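PDB 2I2X: methanol--corrinoid protein co-methyltransferase from Methanosarcina barkeri, which transfers the methyl group of methanol to the cob(I)amide cofactor of its partner protein MtaC, a zinc-dependent step of methanogenesis. Local coordinates for residues Lys236-Ala239 with His240-Val244. Sequence-based numbering, arbitrary orientation.
Sequences KNLA and HTIAV
With CG trans to its own backbone N (chi1 -178°), Leu238 extends its isobutyl group forward along the chain to the first turn of helix 240-259. Ile242 has its CG2 methyl in the equivalent trans position and CG1 beside the backbone N (chi1 -67°). The two side chains cross at about a right angle, CD1 of Leu238 lying 4.0 Å from CG2 of Ile242. The other Leu238 methyl, CD2, rests more loosely against CB of Ala243 at 4.3 Å. The second branch of Ile242 serves Ala239 instead, its CD1 standing 4.2 Å from the Ala239 CB, while OG1 of Thr241 approaches that same methyl to 3.8 Å.

Ala239 occupies the N-cap position, and its extended backbone (psi 138°) turns the carbonyl to the opening turn. Its O accepts two N-H groups: Ala243 N at 3.2 Å lies in the carbonyl plane and closes the first helical i to i+4 bond, whereas Ile242 N at 2.9 Å comes from well above that plane.

The His240 ring turns back beside the incoming chain; Leu238 O lies in the plane of the ring, at its edge, 3.4 Å from CD2 of His240. Both ring nitrogens are engaged, ND1 with Asp364 and NE2 with the carbonyl of Gly230, which fixes the ring's rotation and ties the helix start to the end of helix 220-230. Thr241 OG1 bonds to Glu418 O, and helix 416-430 also packs on Ala239. Around Leu238 lie Ala226 and Ile229 of helix 220-230, with Pro96 of a neighbouring MtaB subunit. This is a buried loop-to-helix junction with an alanine N-cap, linking helices 220-230 and 240-259 at the MtaB-MtaB interface.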
ATOM      1  N   LYS A 236       3.821 -16.334  19.944  1.00 14.46           N
ATOM      2  CA  LYS A 236       3.735 -17.477  20.808  1.00 14.45           C
ATOM      3  C   LYS A 236       2.279 -17.957  20.914  1.00 13.95           C
ATOM      4  O   LYS A 236       1.873 -18.474  21.930  1.00 13.57           O
ATOM      5  CB  LYS A 236       4.326 -17.129  22.175  1.00 14.59           C
ATOM      6  CG  LYS A 236       3.752 -15.855  22.800  1.00 15.71           C
ATOM      7  CD  LYS A 236       4.523 -15.450  24.053  1.00 18.75           C
ATOM      8  CE  LYS A 236       3.818 -14.318  24.782  1.00 20.89           C
ATOM      9  NZ  LYS A 236       4.761 -13.598  25.688  1.00 21.54           N
ATOM     10  N   ASN A 237       1.492 -17.791  19.857  1.00 13.51           N
ATOM     11  CA  ASN A 237       0.096 -18.187  19.947  1.00 12.89           C
ATOM     12  C   ASN A 237      -0.296 -19.516  19.288  1.00 12.24           C
ATOM     13  O   ASN A 237      -1.320 -20.102  19.636  1.00 11.86           O
ATOM     14  CB  ASN A 237      -0.820 -17.039  19.538  1.00 12.86           C
ATOM     15  CG  ASN A 237      -0.802 -15.885  20.554  1.00 14.84           C
ATOM     16  OD1 ASN A 237      -0.575 -16.088  21.764  1.00 17.32           O
ATOM     17  ND2 ASN A 237      -1.026 -14.669  20.065  1.00 13.90           N
ATOM     18  N   LEU A 238       0.525 -19.992  18.351  1.00 11.04           N
ATOM     19  CA  LEU A 238       0.276 -21.260  17.663  1.00 10.26           C
ATOM     20  C   LEU A 238       1.552 -21.640  16.919  1.00 10.77           C
ATOM     21  O   LEU A 238       2.065 -20.851  16.103  1.00 10.96           O
ATOM     22  CB  LEU A 238      -0.889 -21.154  16.665  1.00  8.86           C
ATOM     23  CG  LEU A 238      -1.199 -22.480  15.959  1.00  8.51           C
ATOM     24  CD1 LEU A 238      -1.856 -23.536  16.920  1.00  3.90           C
ATOM     25  CD2 LEU A 238      -2.082 -22.265  14.736  1.00  6.94           C
ATOM     26  N   ALA A 239       2.060 -22.838  17.191  1.00 10.30           N
ATOM     27  CA  ALA A 239       3.299 -23.278  16.580  1.00 10.03           C
ATOM     28  C   ALA A 239       3.080 -23.315  15.083  1.00  9.96           C
ATOM     29  O   ALA A 239       2.035 -23.786  14.602  1.00 10.07           O
ATOM     30  CB  ALA A 239       3.693 -24.680  17.080  1.00 10.06           C
ATOM     31  N   HIS A 240       4.081 -22.851  14.352  1.00  8.92           N
ATOM     32  CA  HIS A 240       3.975 -22.782  12.928  1.00  8.15           C
ATOM     33  C   HIS A 240       3.887 -24.165  12.316  1.00  7.80           C
ATOM     34  O   HIS A 240       3.223 -24.355  11.274  1.00  8.12           O
ATOM     35  CB  HIS A 240       5.095 -21.908  12.376  1.00  8.41           C
ATOM     36  CG  HIS A 240       4.898 -20.445  12.671  1.00  8.91           C
ATOM     37  ND1 HIS A 240       5.556 -19.443  11.983  1.00 10.49           N
ATOM     38  CD2 HIS A 240       4.102 -19.818  13.571  1.00  7.93           C
ATOM     39  CE1 HIS A 240       5.178 -18.265  12.453  1.00  8.97           C
ATOM     40  NE2 HIS A 240       4.304 -18.465  13.423  1.00  9.60           N
ATOM     41  N   THR A 241       4.480 -25.145  12.993  1.00  6.99           N
ATOM     42  CA  THR A 241       4.388 -26.524  12.555  1.00  6.62           C
ATOM     43  C   THR A 241       2.967 -27.088  12.681  1.00  7.24           C
ATOM     44  O   THR A 241       2.687 -28.101  12.070  1.00  7.96           O
ATOM     45  CB  THR A 241       5.373 -27.440  13.271  1.00  6.55           C
ATOM     46  OG1 THR A 241       5.377 -27.146  14.669  1.00  6.00           O
ATOM     47  CG2 THR A 241       6.786 -27.262  12.722  1.00  5.84           C
ATOM     48  N   ILE A 242       2.071 -26.435  13.436  1.00  6.84           N
ATOM     49  CA  ILE A 242       0.661 -26.847  13.475  1.00  6.49           C
ATOM     50  C   ILE A 242      -0.182 -26.073  12.437  1.00  6.47           C
ATOM     51  O   ILE A 242      -1.164 -26.599  11.867  1.00  5.68           O
ATOM     52  CB  ILE A 242       0.047 -26.752  14.924  1.00  6.89           C
ATOM     53  CG1 ILE A 242       0.691 -27.791  15.860  1.00  7.21           C
ATOM     54  CG2 ILE A 242      -1.454 -26.990  14.898  1.00  6.45           C
ATOM     55  CD1 ILE A 242       0.511 -27.474  17.344  1.00  7.11           C
ATOM     56  N   ALA A 243       0.209 -24.827  12.182  1.00  5.89           N
ATOM     57  CA  ALA A 243      -0.416 -24.040  11.133  1.00  6.36           C
ATOM     58  C   ALA A 243      -0.278 -24.715   9.747  1.00  6.50           C
ATOM     59  O   ALA A 243      -1.232 -24.785   8.972  1.00  6.18           O
ATOM     60  CB  ALA A 243       0.190 -22.626  11.115  1.00  7.18           C
ATOM     61  N   VAL A 244       0.913 -25.203   9.439  1.00  6.39           N
ATOM     62  CA  VAL A 244       1.128 -25.838   8.156  1.00  7.31           C
ATOM     63  C   VAL A 244       0.310 -27.140   8.029  1.00  8.29           C
ATOM     64  O   VAL A 244      -0.214 -27.438   6.947  1.00  7.97           O
ATOM     65  CB  VAL A 244       2.648 -26.043   7.837  1.00  7.16           C
ATOM     66  CG1 VAL A 244       3.320 -27.025   8.800  1.00  7.67           C
ATOM     67  CG2 VAL A 244       2.831 -26.485   6.428  1.00  6.50           C
TER